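Local coordinates for diffuse adherence adhesin (Escherichia coli, PDB 4MEE), which mediates bacterial attachment to human and other mammalian cells, autoaggregation and biofilm formation, and is seen here as the C-terminal transport unit that forms a beta-barrel in the outer membrane, at residues Asp231-Met237 and Gly266-Tyr272; His341-Met347 and Asn368-Ala374; Asn425-Thr431 and Gly446-Gly452. The contacts are given in a common frame with arbitrary orientation. Residues are numbered along the deposited sequence.

Contact 1. Residues Asp231-Met237 and Gly266-Tyr272; sequences DFTLGIM and GVYGTWY
Residues Asp231-Met237 and Gly266-Tyr272 are extended and pair antiparallel, with axes 4.5 Å apart at an angle of 149°. Four hydrogen-bonded pairs are closed in both directions. Asp231 N reaches Tyr272 O at 3.0 Å, and Tyr272 N reaches Asp231 O at 3.1 Å. Thr233 N to Thr270 O and Thr270 N to Thr233 O are both 3.1 Å. Met237 N to Gly266 O and Gly266 N to Met237 O are both 2.9 Å. Gly235 N to Tyr268 O and the weak return bond, Tyr268 N to Gly235 O, are 3.3 Å.

Tyr268 takes chi1 p and lays its ring over Gly235, whose CA makes a CH-pi contact 4.0 Å from the centroid. A CB there would clash with Tyr268 OH, which is hydrogen-bonded to Trp189 NE1. This is consistent with the mortise-tenon joints of autotransporter barrels. Met237 SD lies 5.3 Å from the Tyr268 centroid, at the ring edge, a Met-aromatic contact. On the opposite face Phe232 CE2 meets Trp271 CD1 at 3.4 Å, the rings oblique. Trp271 NE1 weakly bonds Leu229 O.

In this barrel hairpin, strand 206-226 flanks 231-237 and strand 280-298 flanks 266-272.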
loop_
_atom_site.group_PDB
_atom_site.type_symbol
_atom_site.label_atom_id
_atom_site.label_comp_id
_atom_site.label_asym_id
_atom_site.label_seq_id
_atom_site.Cartn_x
_atom_site.Cartn_y
_atom_site.Cartn_z
ATOM N N ASP A 231 -12.522 14.357 -17.967
ATOM C CA ASP A 231 -13.365 13.221 -17.635
ATOM C C ASP A 231 -13.167 12.869 -16.205
ATOM O O ASP A 231 -12.062 12.565 -15.807
ATOM C CB ASP A 231 -12.945 12.002 -18.411
ATOM C CG ASP A 231 -12.638 12.318 -19.812
ATOM O OD1 ASP A 231 -12.401 13.500 -20.102
ATOM O OD2 ASP A 231 -12.638 11.394 -20.640
ATOM N N PHE A 232 -14.243 12.843 -15.441
ATOM C CA PHE A 232 -14.151 12.513 -14.040
ATOM C C PHE A 232 -14.808 11.191 -13.727
ATOM O O PHE A 232 -15.740 10.790 -14.403
ATOM C CB PHE A 232 -14.860 13.575 -13.238
ATOM C CG PHE A 232 -14.269 14.916 -13.382
ATOM C CD1 PHE A 232 -14.550 15.691 -14.478
ATOM C CD2 PHE A 232 -13.447 15.411 -12.402
ATOM C CE1 PHE A 232 -14.010 16.942 -14.594
ATOM C CE2 PHE A 232 -12.904 16.661 -12.512
ATOM C CZ PHE A 232 -13.186 17.428 -13.609
ATOM N N THR A 233 -14.329 10.529 -12.681
ATOM C CA THR A 233 -14.988 9.357 -12.163
ATOM C C THR A 233 -15.083 9.424 -10.665
ATOM O O THR A 233 -14.158 9.849 -10.015
ATOM C CB THR A 233 -14.175 8.115 -12.446
ATOM O OG1 THR A 233 -14.482 7.644 -13.758
ATOM C CG2 THR A 233 -14.541 7.074 -11.460
ATOM N N LEU A 234 -16.204 8.998 -10.107
ATOM C CA LEU A 234 -16.347 8.929 -8.659
ATOM C C LEU A 234 -16.873 7.571 -8.289
ATOM O O LEU A 234 -17.839 7.124 -8.855
ATOM C CB LEU A 234 -17.308 9.986 -8.185
ATOM C CG LEU A 234 -16.560 11.299 -8.050
ATOM C CD1 LEU A 234 -17.156 12.328 -8.990
ATOM C CD2 LEU A 234 -16.548 11.773 -6.608
ATOM N N GLY A 235 -16.236 6.904 -7.344
ATOM C CA GLY A 235 -16.593 5.531 -7.060
ATOM C C GLY A 235 -16.484 5.253 -5.594
ATOM O O GLY A 235 -16.239 6.159 -4.822
ATOM N N ILE A 236 -16.688 4.006 -5.207
ATOM C CA ILE A 236 -16.510 3.648 -3.821
ATOM C C ILE A 236 -15.793 2.324 -3.670
ATOM O O ILE A 236 -15.912 1.449 -4.510
ATOM C CB ILE A 236 -17.833 3.638 -3.072
ATOM C CG1 ILE A 236 -18.622 2.386 -3.360
ATOM C CG2 ILE A 236 -18.723 4.746 -3.572
ATOM C CD1 ILE A 236 -20.078 2.722 -3.351
ATOM N N MET A 237 -15.049 2.189 -2.579
ATOM C CA MET A 237 -14.197 1.034 -2.357
ATOM C C MET A 237 -14.333 0.518 -0.954
ATOM O O MET A 237 -14.708 1.259 -0.080
ATOM C CB MET A 237 -12.770 1.448 -2.529
ATOM C CG MET A 237 -12.513 2.842 -2.062
ATOM S SD MET A 237 -10.734 2.966 -2.130
ATOM C CE MET A 237 -10.587 4.734 -2.150
ATOM N N GLY A 266 -14.447 3.529 1.780
ATOM C CA GLY A 266 -14.169 4.888 1.392
ATOM C C GLY A 266 -14.567 5.161 -0.025
ATOM O O GLY A 266 -15.229 4.349 -0.647
ATOM N N VAL A 267 -14.156 6.315 -0.521
ATOM C CA VAL A 267 -14.497 6.756 -1.844
ATOM C C VAL A 267 -13.254 7.243 -2.532
ATOM O O VAL A 267 -12.346 7.742 -1.882
ATOM C CB VAL A 267 -15.410 7.955 -1.741
ATOM C CG1 VAL A 267 -16.616 7.577 -0.925
ATOM C CG2 VAL A 267 -14.665 9.083 -1.062
ATOM N N TYR A 268 -13.214 7.115 -3.853
ATOM C CA TYR A 268 -12.070 7.567 -4.632
ATOM C C TYR A 268 -12.469 8.434 -5.806
ATOM O O TYR A 268 -13.624 8.470 -6.179
ATOM C CB TYR A 268 -11.269 6.380 -5.123
ATOM C CG TYR A 268 -12.015 5.452 -6.002
ATOM C CD1 TYR A 268 -12.280 5.779 -7.314
ATOM C CD2 TYR A 268 -12.433 4.233 -5.531
ATOM C CE1 TYR A 268 -12.956 4.914 -8.134
ATOM C CE2 TYR A 268 -13.102 3.365 -6.341
ATOM C CZ TYR A 268 -13.366 3.709 -7.638
ATOM O OH TYR A 268 -14.036 2.832 -8.435
ATOM N N GLY A 269 -11.499 9.129 -6.388
ATOM C CA GLY A 269 -11.761 10.029 -7.501
ATOM C C GLY A 269 -10.695 9.935 -8.572
ATOM O O GLY A 269 -9.551 9.629 -8.282
ATOM N N THR A 270 -11.074 10.198 -9.815
ATOM C CA THR A 270 -10.158 10.119 -10.924
ATOM C C THR A 270 -10.364 11.254 -11.900
ATOM O O THR A 270 -11.481 11.673 -12.102
ATOM C CB THR A 270 -10.468 8.872 -11.709
ATOM O OG1 THR A 270 -9.560 7.845 -11.318
ATOM C CG2 THR A 270 -10.303 9.166 -13.143
ATOM N N TRP A 271 -9.300 11.745 -12.530
ATOM C CA TRP A 271 -9.448 12.811 -13.516
ATOM C C TRP A 271 -8.483 12.665 -14.655
ATOM O O TRP A 271 -7.327 12.439 -14.405
ATOM C CB TRP A 271 -9.111 14.137 -12.878
ATOM C CG TRP A 271 -9.139 15.252 -13.820
ATOM C CD1 TRP A 271 -10.238 15.789 -14.384
ATOM C CD2 TRP A 271 -8.034 16.015 -14.293
ATOM N NE1 TRP A 271 -9.900 16.833 -15.185
ATOM C CE2 TRP A 271 -8.547 16.994 -15.147
ATOM C CE3 TRP A 271 -6.666 15.967 -14.078
ATOM C CZ2 TRP A 271 -7.750 17.907 -15.784
ATOM C CZ3 TRP A 271 -5.873 16.872 -14.715
ATOM C CH2 TRP A 271 -6.415 17.833 -15.558
ATOM N N TYR A 272 -8.939 12.822 -15.891
ATOM C CA TYR A 272 -8.054 12.866 -17.049
ATOM C C TYR A 272 -8.422 14.055 -17.890
ATOM O O TYR A 272 -9.579 14.232 -18.197
ATOM C CB TYR A 272 -8.242 11.622 -17.881
ATOM C CG TYR A 272 -7.685 10.428 -17.232
ATOM C CD1 TYR A 272 -8.337 9.839 -16.190
ATOM C CD2 TYR A 272 -6.502 9.895 -17.652
ATOM C CE1 TYR A 272 -7.825 8.747 -15.576
ATOM C CE2 TYR A 272 -5.981 8.793 -17.052
ATOM C CZ TYR A 272 -6.653 8.228 -16.013
ATOM O OH TYR A 272 -6.146 7.130 -15.402
#

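Contact 2. Residues His341-Met347 and Asn368-Ala374; sequences HLQAVWM and NNIQTKA
Residues 341-347 form a continuous strand, and 370-374 run antiparallel to it at 170°, with axes 4.6 Å apart. The register sets Leu342 opposite Ala374, Ala344 opposite Thr372 and Trp346 opposite Ile370.

Asn368 lies in the loop before the strand. With chi1 m, its OD1 accepts a hydrogen bond at 3.2 Å from NE1 of Trp346 (chi1 t), at the edge of the indole. Asn369 O accepts Met347 N at 2.9 Å. Asn369 ND2 gives a weak hydrogen bond to Met347 SD, 3.3 Å, and also binds Asn405 OD1, while Asn369 OD1 accepts from His407 N. Ile370 forms a non-hydrogen-bonded pair with Trp346, and its CA approaches Val345 O at 3.3 Å.

Gln371 pairs with Val345 through two bonds: Val345 N to Gln371 O, 2.8 Å, and Gln371 N to Val345 O, 3.0 Å. Its NE2 is bonded to Asn405 OD1. Met347 CE lies 3.5 Å from Gln371 NE2. Thr372 CG2 is 4.0 Å from Leu342 CD1.

Lys373 pairs with Gln343, and both backbone bonds, Gln343 N to Lys373 O and Lys373 N to Gln343 O, are 2.7 Å. The extended lysine side chain carries NZ to salt bridges with Asp167 and Glu428. Ala374 CB packs 4.0 Å from Leu342 CD1.

Side chains alternate. Gln343, Gln371 and Lys373, with Val345 among them, face the lumen. Leu342, Ala344, Trp346, Ile370 and Ala374, with Thr372 as the polar exception, face outward, as in an outer-membrane beta-barrel wall.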
loop_
_atom_site.group_PDB
_atom_site.type_symbol
_atom_site.label_atom_id
_atom_site.label_comp_id
_atom_site.label_asym_id
_atom_site.label_seq_id
_atom_site.Cartn_x
_atom_site.Cartn_y
_atom_site.Cartn_z
ATOM N N HIS A 341 5.305 10.683 -12.457
ATOM C CA HIS A 341 4.195 10.885 -11.520
ATOM C C HIS A 341 4.639 11.167 -10.084
ATOM O O HIS A 341 5.763 10.848 -9.693
ATOM C CB HIS A 341 3.238 9.687 -11.555
ATOM C CG HIS A 341 3.889 8.382 -11.222
ATOM N ND1 HIS A 341 4.208 7.444 -12.181
ATOM C CD2 HIS A 341 4.290 7.860 -10.039
ATOM C CE1 HIS A 341 4.774 6.401 -11.602
ATOM N NE2 HIS A 341 4.839 6.629 -10.303
ATOM N N LEU A 342 3.732 11.759 -9.309
ATOM C CA LEU A 342 3.975 12.114 -7.914
ATOM C C LEU A 342 2.726 11.802 -7.089
ATOM O O LEU A 342 1.610 12.106 -7.512
ATOM C CB LEU A 342 4.336 13.601 -7.809
ATOM C CG LEU A 342 4.503 14.279 -6.444
ATOM C CD1 LEU A 342 5.788 13.854 -5.748
ATOM C CD2 LEU A 342 4.462 15.790 -6.609
ATOM N N GLN A 343 2.921 11.196 -5.919
ATOM C CA GLN A 343 1.821 10.778 -5.046
ATOM C C GLN A 343 2.141 11.054 -3.576
ATOM O O GLN A 343 3.268 10.833 -3.132
ATOM C CB GLN A 343 1.522 9.285 -5.246
ATOM C CG GLN A 343 0.314 8.764 -4.475
ATOM C CD GLN A 343 0.209 7.247 -4.455
ATOM O OE1 GLN A 343 1.145 6.536 -4.822
ATOM N NE2 GLN A 343 -0.945 6.743 -4.029
ATOM N N ALA A 344 1.143 11.535 -2.835
ATOM C CA ALA A 344 1.272 11.775 -1.394
ATOM C C ALA A 344 0.130 11.118 -0.618
ATOM O O ALA A 344 -1.033 11.213 -1.016
ATOM C CB ALA A 344 1.332 13.266 -1.099
ATOM N N VAL A 345 0.474 10.451 0.483
ATOM C CA VAL A 345 -0.504 9.760 1.329
ATOM C C VAL A 345 -0.396 10.219 2.788
ATOM O O VAL A 345 0.700 10.281 3.346
ATOM C CB VAL A 345 -0.340 8.217 1.266
ATOM C CG1 VAL A 345 -1.426 7.523 2.076
ATOM C CG2 VAL A 345 -0.361 7.716 -0.172
ATOM N N TRP A 346 -1.539 10.543 3.391
ATOM C CA TRP A 346 -1.614 10.849 4.820
ATOM C C TRP A 346 -2.090 9.626 5.601
ATOM O O TRP A 346 -3.223 9.173 5.439
ATOM C CB TRP A 346 -2.525 12.058 5.084
ATOM C CG TRP A 346 -2.983 12.192 6.519
ATOM C CD1 TRP A 346 -2.191 12.289 7.629
ATOM C CD2 TRP A 346 -4.337 12.256 6.988
ATOM N NE1 TRP A 346 -2.967 12.400 8.759
ATOM C CE2 TRP A 346 -4.287 12.382 8.396
ATOM C CE3 TRP A 346 -5.588 12.213 6.357
ATOM C CZ2 TRP A 346 -5.437 12.470 9.184
ATOM C CZ3 TRP A 346 -6.732 12.305 7.140
ATOM C CH2 TRP A 346 -6.647 12.434 8.541
ATOM N N MET A 347 -1.208 9.101 6.445
ATOM C CA MET A 347 -1.509 7.935 7.267
ATOM C C MET A 347 -1.942 8.377 8.664
ATOM O O MET A 347 -1.118 8.813 9.470
ATOM C CB MET A 347 -0.291 7.005 7.337
ATOM C CG MET A 347 0.143 6.435 5.991
ATOM S SD MET A 347 1.638 5.429 6.080
ATOM C CE MET A 347 1.857 4.985 4.360
ATOM N N ASN A 368 0.348 10.191 11.967
ATOM C CA ASN A 368 0.242 11.204 10.907
ATOM C C ASN A 368 1.390 11.298 9.905
ATOM O O ASN A 368 1.621 12.364 9.331
ATOM C CB ASN A 368 -0.046 12.586 11.500
ATOM C CG ASN A 368 -1.388 12.650 12.189
ATOM O OD1 ASN A 368 -2.318 11.928 11.827
ATOM N ND2 ASN A 368 -1.499 13.517 13.187
ATOM N N ASN A 369 2.087 10.184 9.690
ATOM C CA ASN A 369 3.135 10.088 8.666
ATOM C C ASN A 369 2.630 10.476 7.279
ATOM O O ASN A 369 1.502 10.154 6.914
ATOM C CB ASN A 369 3.704 8.664 8.636
ATOM C CG ASN A 369 4.616 8.412 7.447
ATOM O OD1 ASN A 369 5.671 9.034 7.309
ATOM N ND2 ASN A 369 4.217 7.485 6.584
ATOM N N ILE A 370 3.466 11.177 6.519
ATOM C CA ILE A 370 3.158 11.483 5.124
ATOM C C ILE A 370 4.129 10.744 4.200
ATOM O O ILE A 370 5.323 11.061 4.143
ATOM C CB ILE A 370 3.151 13.006 4.835
ATOM C CG1 ILE A 370 2.009 13.691 5.595
ATOM C CG2 ILE A 370 3.008 13.275 3.341
ATOM C CD1 ILE A 370 2.127 15.199 5.673
ATOM N N GLN A 371 3.602 9.743 3.499
ATOM C CA GLN A 371 4.376 8.995 2.515
ATOM C C GLN A 371 4.292 9.670 1.150
ATOM O O GLN A 371 3.201 9.910 0.633
ATOM C CB GLN A 371 3.899 7.540 2.430
ATOM C CG GLN A 371 4.727 6.673 1.494
ATOM C CD GLN A 371 4.479 5.191 1.682
ATOM O OE1 GLN A 371 3.867 4.548 0.837
ATOM N NE2 GLN A 371 4.966 4.640 2.789
ATOM N N THR A 372 5.450 9.977 0.578
ATOM C CA THR A 372 5.516 10.595 -0.738
ATOM C C THR A 372 6.199 9.656 -1.728
ATOM O O THR A 372 7.286 9.132 -1.466
ATOM C CB THR A 372 6.247 11.955 -0.707
ATOM O OG1 THR A 372 5.970 12.624 0.529
ATOM C CG2 THR A 372 5.795 12.839 -1.866
ATOM N N LYS A 373 5.533 9.439 -2.857
ATOM C CA LYS A 373 6.069 8.626 -3.937
ATOM C C LYS A 373 6.294 9.493 -5.168
ATOM O O LYS A 373 5.391 10.199 -5.613
ATOM C CB LYS A 373 5.125 7.466 -4.265
ATOM C CG LYS A 373 5.070 6.382 -3.201
ATOM C CD LYS A 373 4.288 5.171 -3.684
ATOM C CE LYS A 373 4.394 4.018 -2.700
ATOM N NZ LYS A 373 3.779 2.766 -3.220
ATOM N N ALA A 374 7.515 9.452 -5.691
ATOM C CA ALA A 374 7.863 10.144 -6.926
ATOM C C ALA A 374 8.522 9.146 -7.860
ATOM O O ALA A 374 9.438 8.429 -7.461
ATOM C CB ALA A 374 8.800 11.306 -6.640
#

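Contact 3. Residues Asn425-Thr431 and Gly446-Gly452; sequences NQGEIKT and GVAYQAG
The strongest polar side-chain interactions of this pair lead to other strands. Glu428, with chi1 and chi2 both t, forms a salt bridge through OE2 to Lys373 NZ and accepts a hydrogen bond at OE1 from Asn401 ND2. Thr431 OG1 is hydrogen-bonded to Tyr397 O.

Between the segments, six backbone hydrogen bonds hold extended chains that run antiparallel at 161°, with axes 4.8 Å apart. Gly427 N meets Ala451 O at 2.9 Å, and Ala451 N meets Gly427 O at 3.1 Å. Ile429 N reaches Tyr449 O at 3.1 Å, and Tyr449 N reaches Ile429 O at 3.2 Å. Thr431 N bonds Val447 O at 3.0 Å, and Val447 N bonds Thr431 O at 2.8 Å. Glu428-Gln450 and Lys430-Ala448 are the non-hydrogen-bonded pairs between them, with CA atoms 4.6 and 4.4 Å apart.

The packing is light. On the face of Glu428, Lys430, Ala448 and Gln450, Glu428 CG lies 4.0 Å from Gln450 CG, and Lys430 CG lies 4.1 Å from Ala448 CB. On the other face, Ile429 CG2 touches Tyr449 CB at 4.0 Å and sits at the edge of the tyrosine ring; both residues have chi1 t. At the end of the pair, Gln426 CG rests 3.6 Å from Gly452 CA. A CB on Gly452 would clash with Gln426 CG.

The two strands, 425-436 and 441-451, form a beta hairpin. Neighbours 397-405 and 457-467 continue the sheet on its flanks, as in the closed antiparallel barrel of an autotransporter transport unit.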
loop_
_atom_site.group_PDB
_atom_site.type_symbol
_atom_site.label_atom_id
_atom_site.label_comp_id
_atom_site.label_asym_id
_atom_site.label_seq_id
_atom_site.Cartn_x
_atom_site.Cartn_y
_atom_site.Cartn_z
ATOM N N ASN A 425 13.535 6.561 3.802
ATOM C CA ASN A 425 13.715 6.580 2.369
ATOM C C ASN A 425 13.798 5.167 1.860
ATOM O O ASN A 425 14.522 4.351 2.419
ATOM C CB ASN A 425 14.985 7.335 2.015
ATOM C CG ASN A 425 14.858 8.818 2.265
ATOM O OD1 ASN A 425 14.306 9.550 1.446
ATOM N ND2 ASN A 425 15.369 9.273 3.402
ATOM N N GLN A 426 13.050 4.878 0.803
ATOM C CA GLN A 426 13.024 3.544 0.226
ATOM C C GLN A 426 13.015 3.619 -1.284
ATOM O O GLN A 426 12.589 4.619 -1.852
ATOM C CB GLN A 426 11.784 2.790 0.686
ATOM C CG GLN A 426 11.875 2.248 2.095
ATOM C CD GLN A 426 10.612 1.526 2.507
ATOM O OE1 GLN A 426 9.513 2.081 2.440
ATOM N NE2 GLN A 426 10.760 0.280 2.940
ATOM N N GLY A 427 13.477 2.552 -1.929
ATOM C CA GLY A 427 13.392 2.422 -3.384
ATOM C C GLY A 427 12.367 1.374 -3.779
ATOM O O GLY A 427 12.323 0.288 -3.207
ATOM N N GLU A 428 11.533 1.684 -4.760
ATOM C CA GLU A 428 10.488 0.749 -5.130
ATOM C C GLU A 428 10.553 0.403 -6.602
ATOM O O GLU A 428 10.764 1.273 -7.440
ATOM C CB GLU A 428 9.131 1.328 -4.768
ATOM C CG GLU A 428 7.944 0.448 -5.113
ATOM C CD GLU A 428 6.650 1.231 -5.103
ATOM O OE1 GLU A 428 6.687 2.427 -5.450
ATOM O OE2 GLU A 428 5.599 0.661 -4.748
ATOM N N ILE A 429 10.372 -0.873 -6.912
ATOM C CA ILE A 429 10.344 -1.317 -8.292
ATOM C C ILE A 429 9.138 -2.204 -8.528
ATOM O O ILE A 429 8.970 -3.227 -7.869
ATOM C CB ILE A 429 11.608 -2.099 -8.666
ATOM C CG1 ILE A 429 11.531 -2.568 -10.118
ATOM C CG2 ILE A 429 11.779 -3.299 -7.754
ATOM C CD1 ILE A 429 12.158 -1.611 -11.106
ATOM N N LYS A 430 8.312 -1.806 -9.483
ATOM C CA LYS A 430 7.109 -2.545 -9.820
ATOM C C LYS A 430 7.214 -3.076 -11.231
ATOM O O LYS A 430 7.954 -2.530 -12.050
ATOM C CB LYS A 430 5.889 -1.638 -9.718
ATOM C CG LYS A 430 5.679 -1.053 -8.335
ATOM C CD LYS A 430 4.212 -0.765 -8.070
ATOM C CE LYS A 430 3.885 0.710 -8.231
ATOM N NZ LYS A 430 2.520 0.896 -8.790
ATOM N N THR A 431 6.475 -4.141 -11.506
ATOM C CA THR A 431 6.340 -4.658 -12.856
ATOM C C THR A 431 5.168 -5.613 -12.903
ATOM O O THR A 431 4.795 -6.178 -11.885
ATOM C CB THR A 431 7.598 -5.410 -13.321
ATOM O OG1 THR A 431 7.386 -5.901 -14.649
ATOM C CG2 THR A 431 7.897 -6.579 -12.396
ATOM N N GLY A 446 0.595 -8.212 -10.893
ATOM C CA GLY A 446 1.639 -7.240 -10.604
ATOM C C GLY A 446 2.541 -7.715 -9.486
ATOM O O GLY A 446 2.090 -8.391 -8.563
ATOM N N VAL A 447 3.821 -7.367 -9.582
ATOM C CA VAL A 447 4.814 -7.712 -8.570
ATOM C C VAL A 447 5.552 -6.446 -8.131
ATOM O O VAL A 447 6.150 -5.747 -8.952
ATOM C CB VAL A 447 5.802 -8.792 -9.076
ATOM C CG1 VAL A 447 6.935 -9.007 -8.083
ATOM C CG2 VAL A 447 5.079 -10.106 -9.337
ATOM N N ALA A 448 5.486 -6.159 -6.833
ATOM C CA ALA A 448 6.100 -4.971 -6.241
ATOM C C ALA A 448 7.110 -5.347 -5.162
ATOM O O ALA A 448 6.870 -6.257 -4.362
ATOM C CB ALA A 448 5.029 -4.059 -5.665
ATOM N N TYR A 449 8.232 -4.631 -5.144
ATOM C CA TYR A 449 9.299 -4.876 -4.183
ATOM C C TYR A 449 9.872 -3.566 -3.642
ATOM O O TYR A 449 10.257 -2.692 -4.416
ATOM C CB TYR A 449 10.402 -5.722 -4.820
ATOM C CG TYR A 449 11.630 -5.854 -3.959
ATOM C CD1 TYR A 449 11.677 -6.780 -2.923
ATOM C CD2 TYR A 449 12.742 -5.046 -4.175
ATOM C CE1 TYR A 449 12.802 -6.908 -2.129
ATOM C CE2 TYR A 449 13.873 -5.165 -3.388
ATOM C CZ TYR A 449 13.897 -6.096 -2.368
ATOM O OH TYR A 449 15.016 -6.214 -1.581
ATOM N N GLN A 450 9.925 -3.448 -2.315
ATOM C CA GLN A 450 10.380 -2.230 -1.634
ATOM C C GLN A 450 11.587 -2.521 -0.770
ATOM O O GLN A 450 11.602 -3.505 -0.041
ATOM C CB GLN A 450 9.302 -1.682 -0.702
ATOM C CG GLN A 450 8.288 -0.746 -1.330
ATOM C CD GLN A 450 6.884 -1.314 -1.316
ATOM O OE1 GLN A 450 6.647 -2.429 -1.780
ATOM N NE2 GLN A 450 5.942 -0.546 -0.782
ATOM N N ALA A 451 12.584 -1.650 -0.811
ATOM C CA ALA A 451 13.738 -1.822 0.056
ATOM C C ALA A 451 14.157 -0.508 0.687
ATOM O O ALA A 451 14.176 0.530 0.032
ATOM C CB ALA A 451 14.891 -2.444 -0.707
ATOM N N GLY A 452 14.491 -0.567 1.968
ATOM C CA GLY A 452 14.962 0.597 2.688
ATOM C C GLY A 452 16.304 0.275 3.290
ATOM O O GLY A 452 17.229 -0.124 2.583
#

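All three contacts are antiparallel strand pairs in one curled sheet that closes as a barrel, and they follow each other along the chain. Contacts 2 and 3 touch: Lys373 NZ of contact 2 and Glu428 OE2 of contact 3 form a salt bridge of 3.2 Å, although strand 397-405 lies between their strands in the sheet. Their centres are 15 Å apart. Lys373 also pairs with Asp167, which follows helix 149-162, and Lys430 of contact 3 makes a long, weak ion pair to the same aspartate. Contact 1 touches neither. Its nearest atoms are about 10 Å from contact 2 and about 13 Å from contact 3.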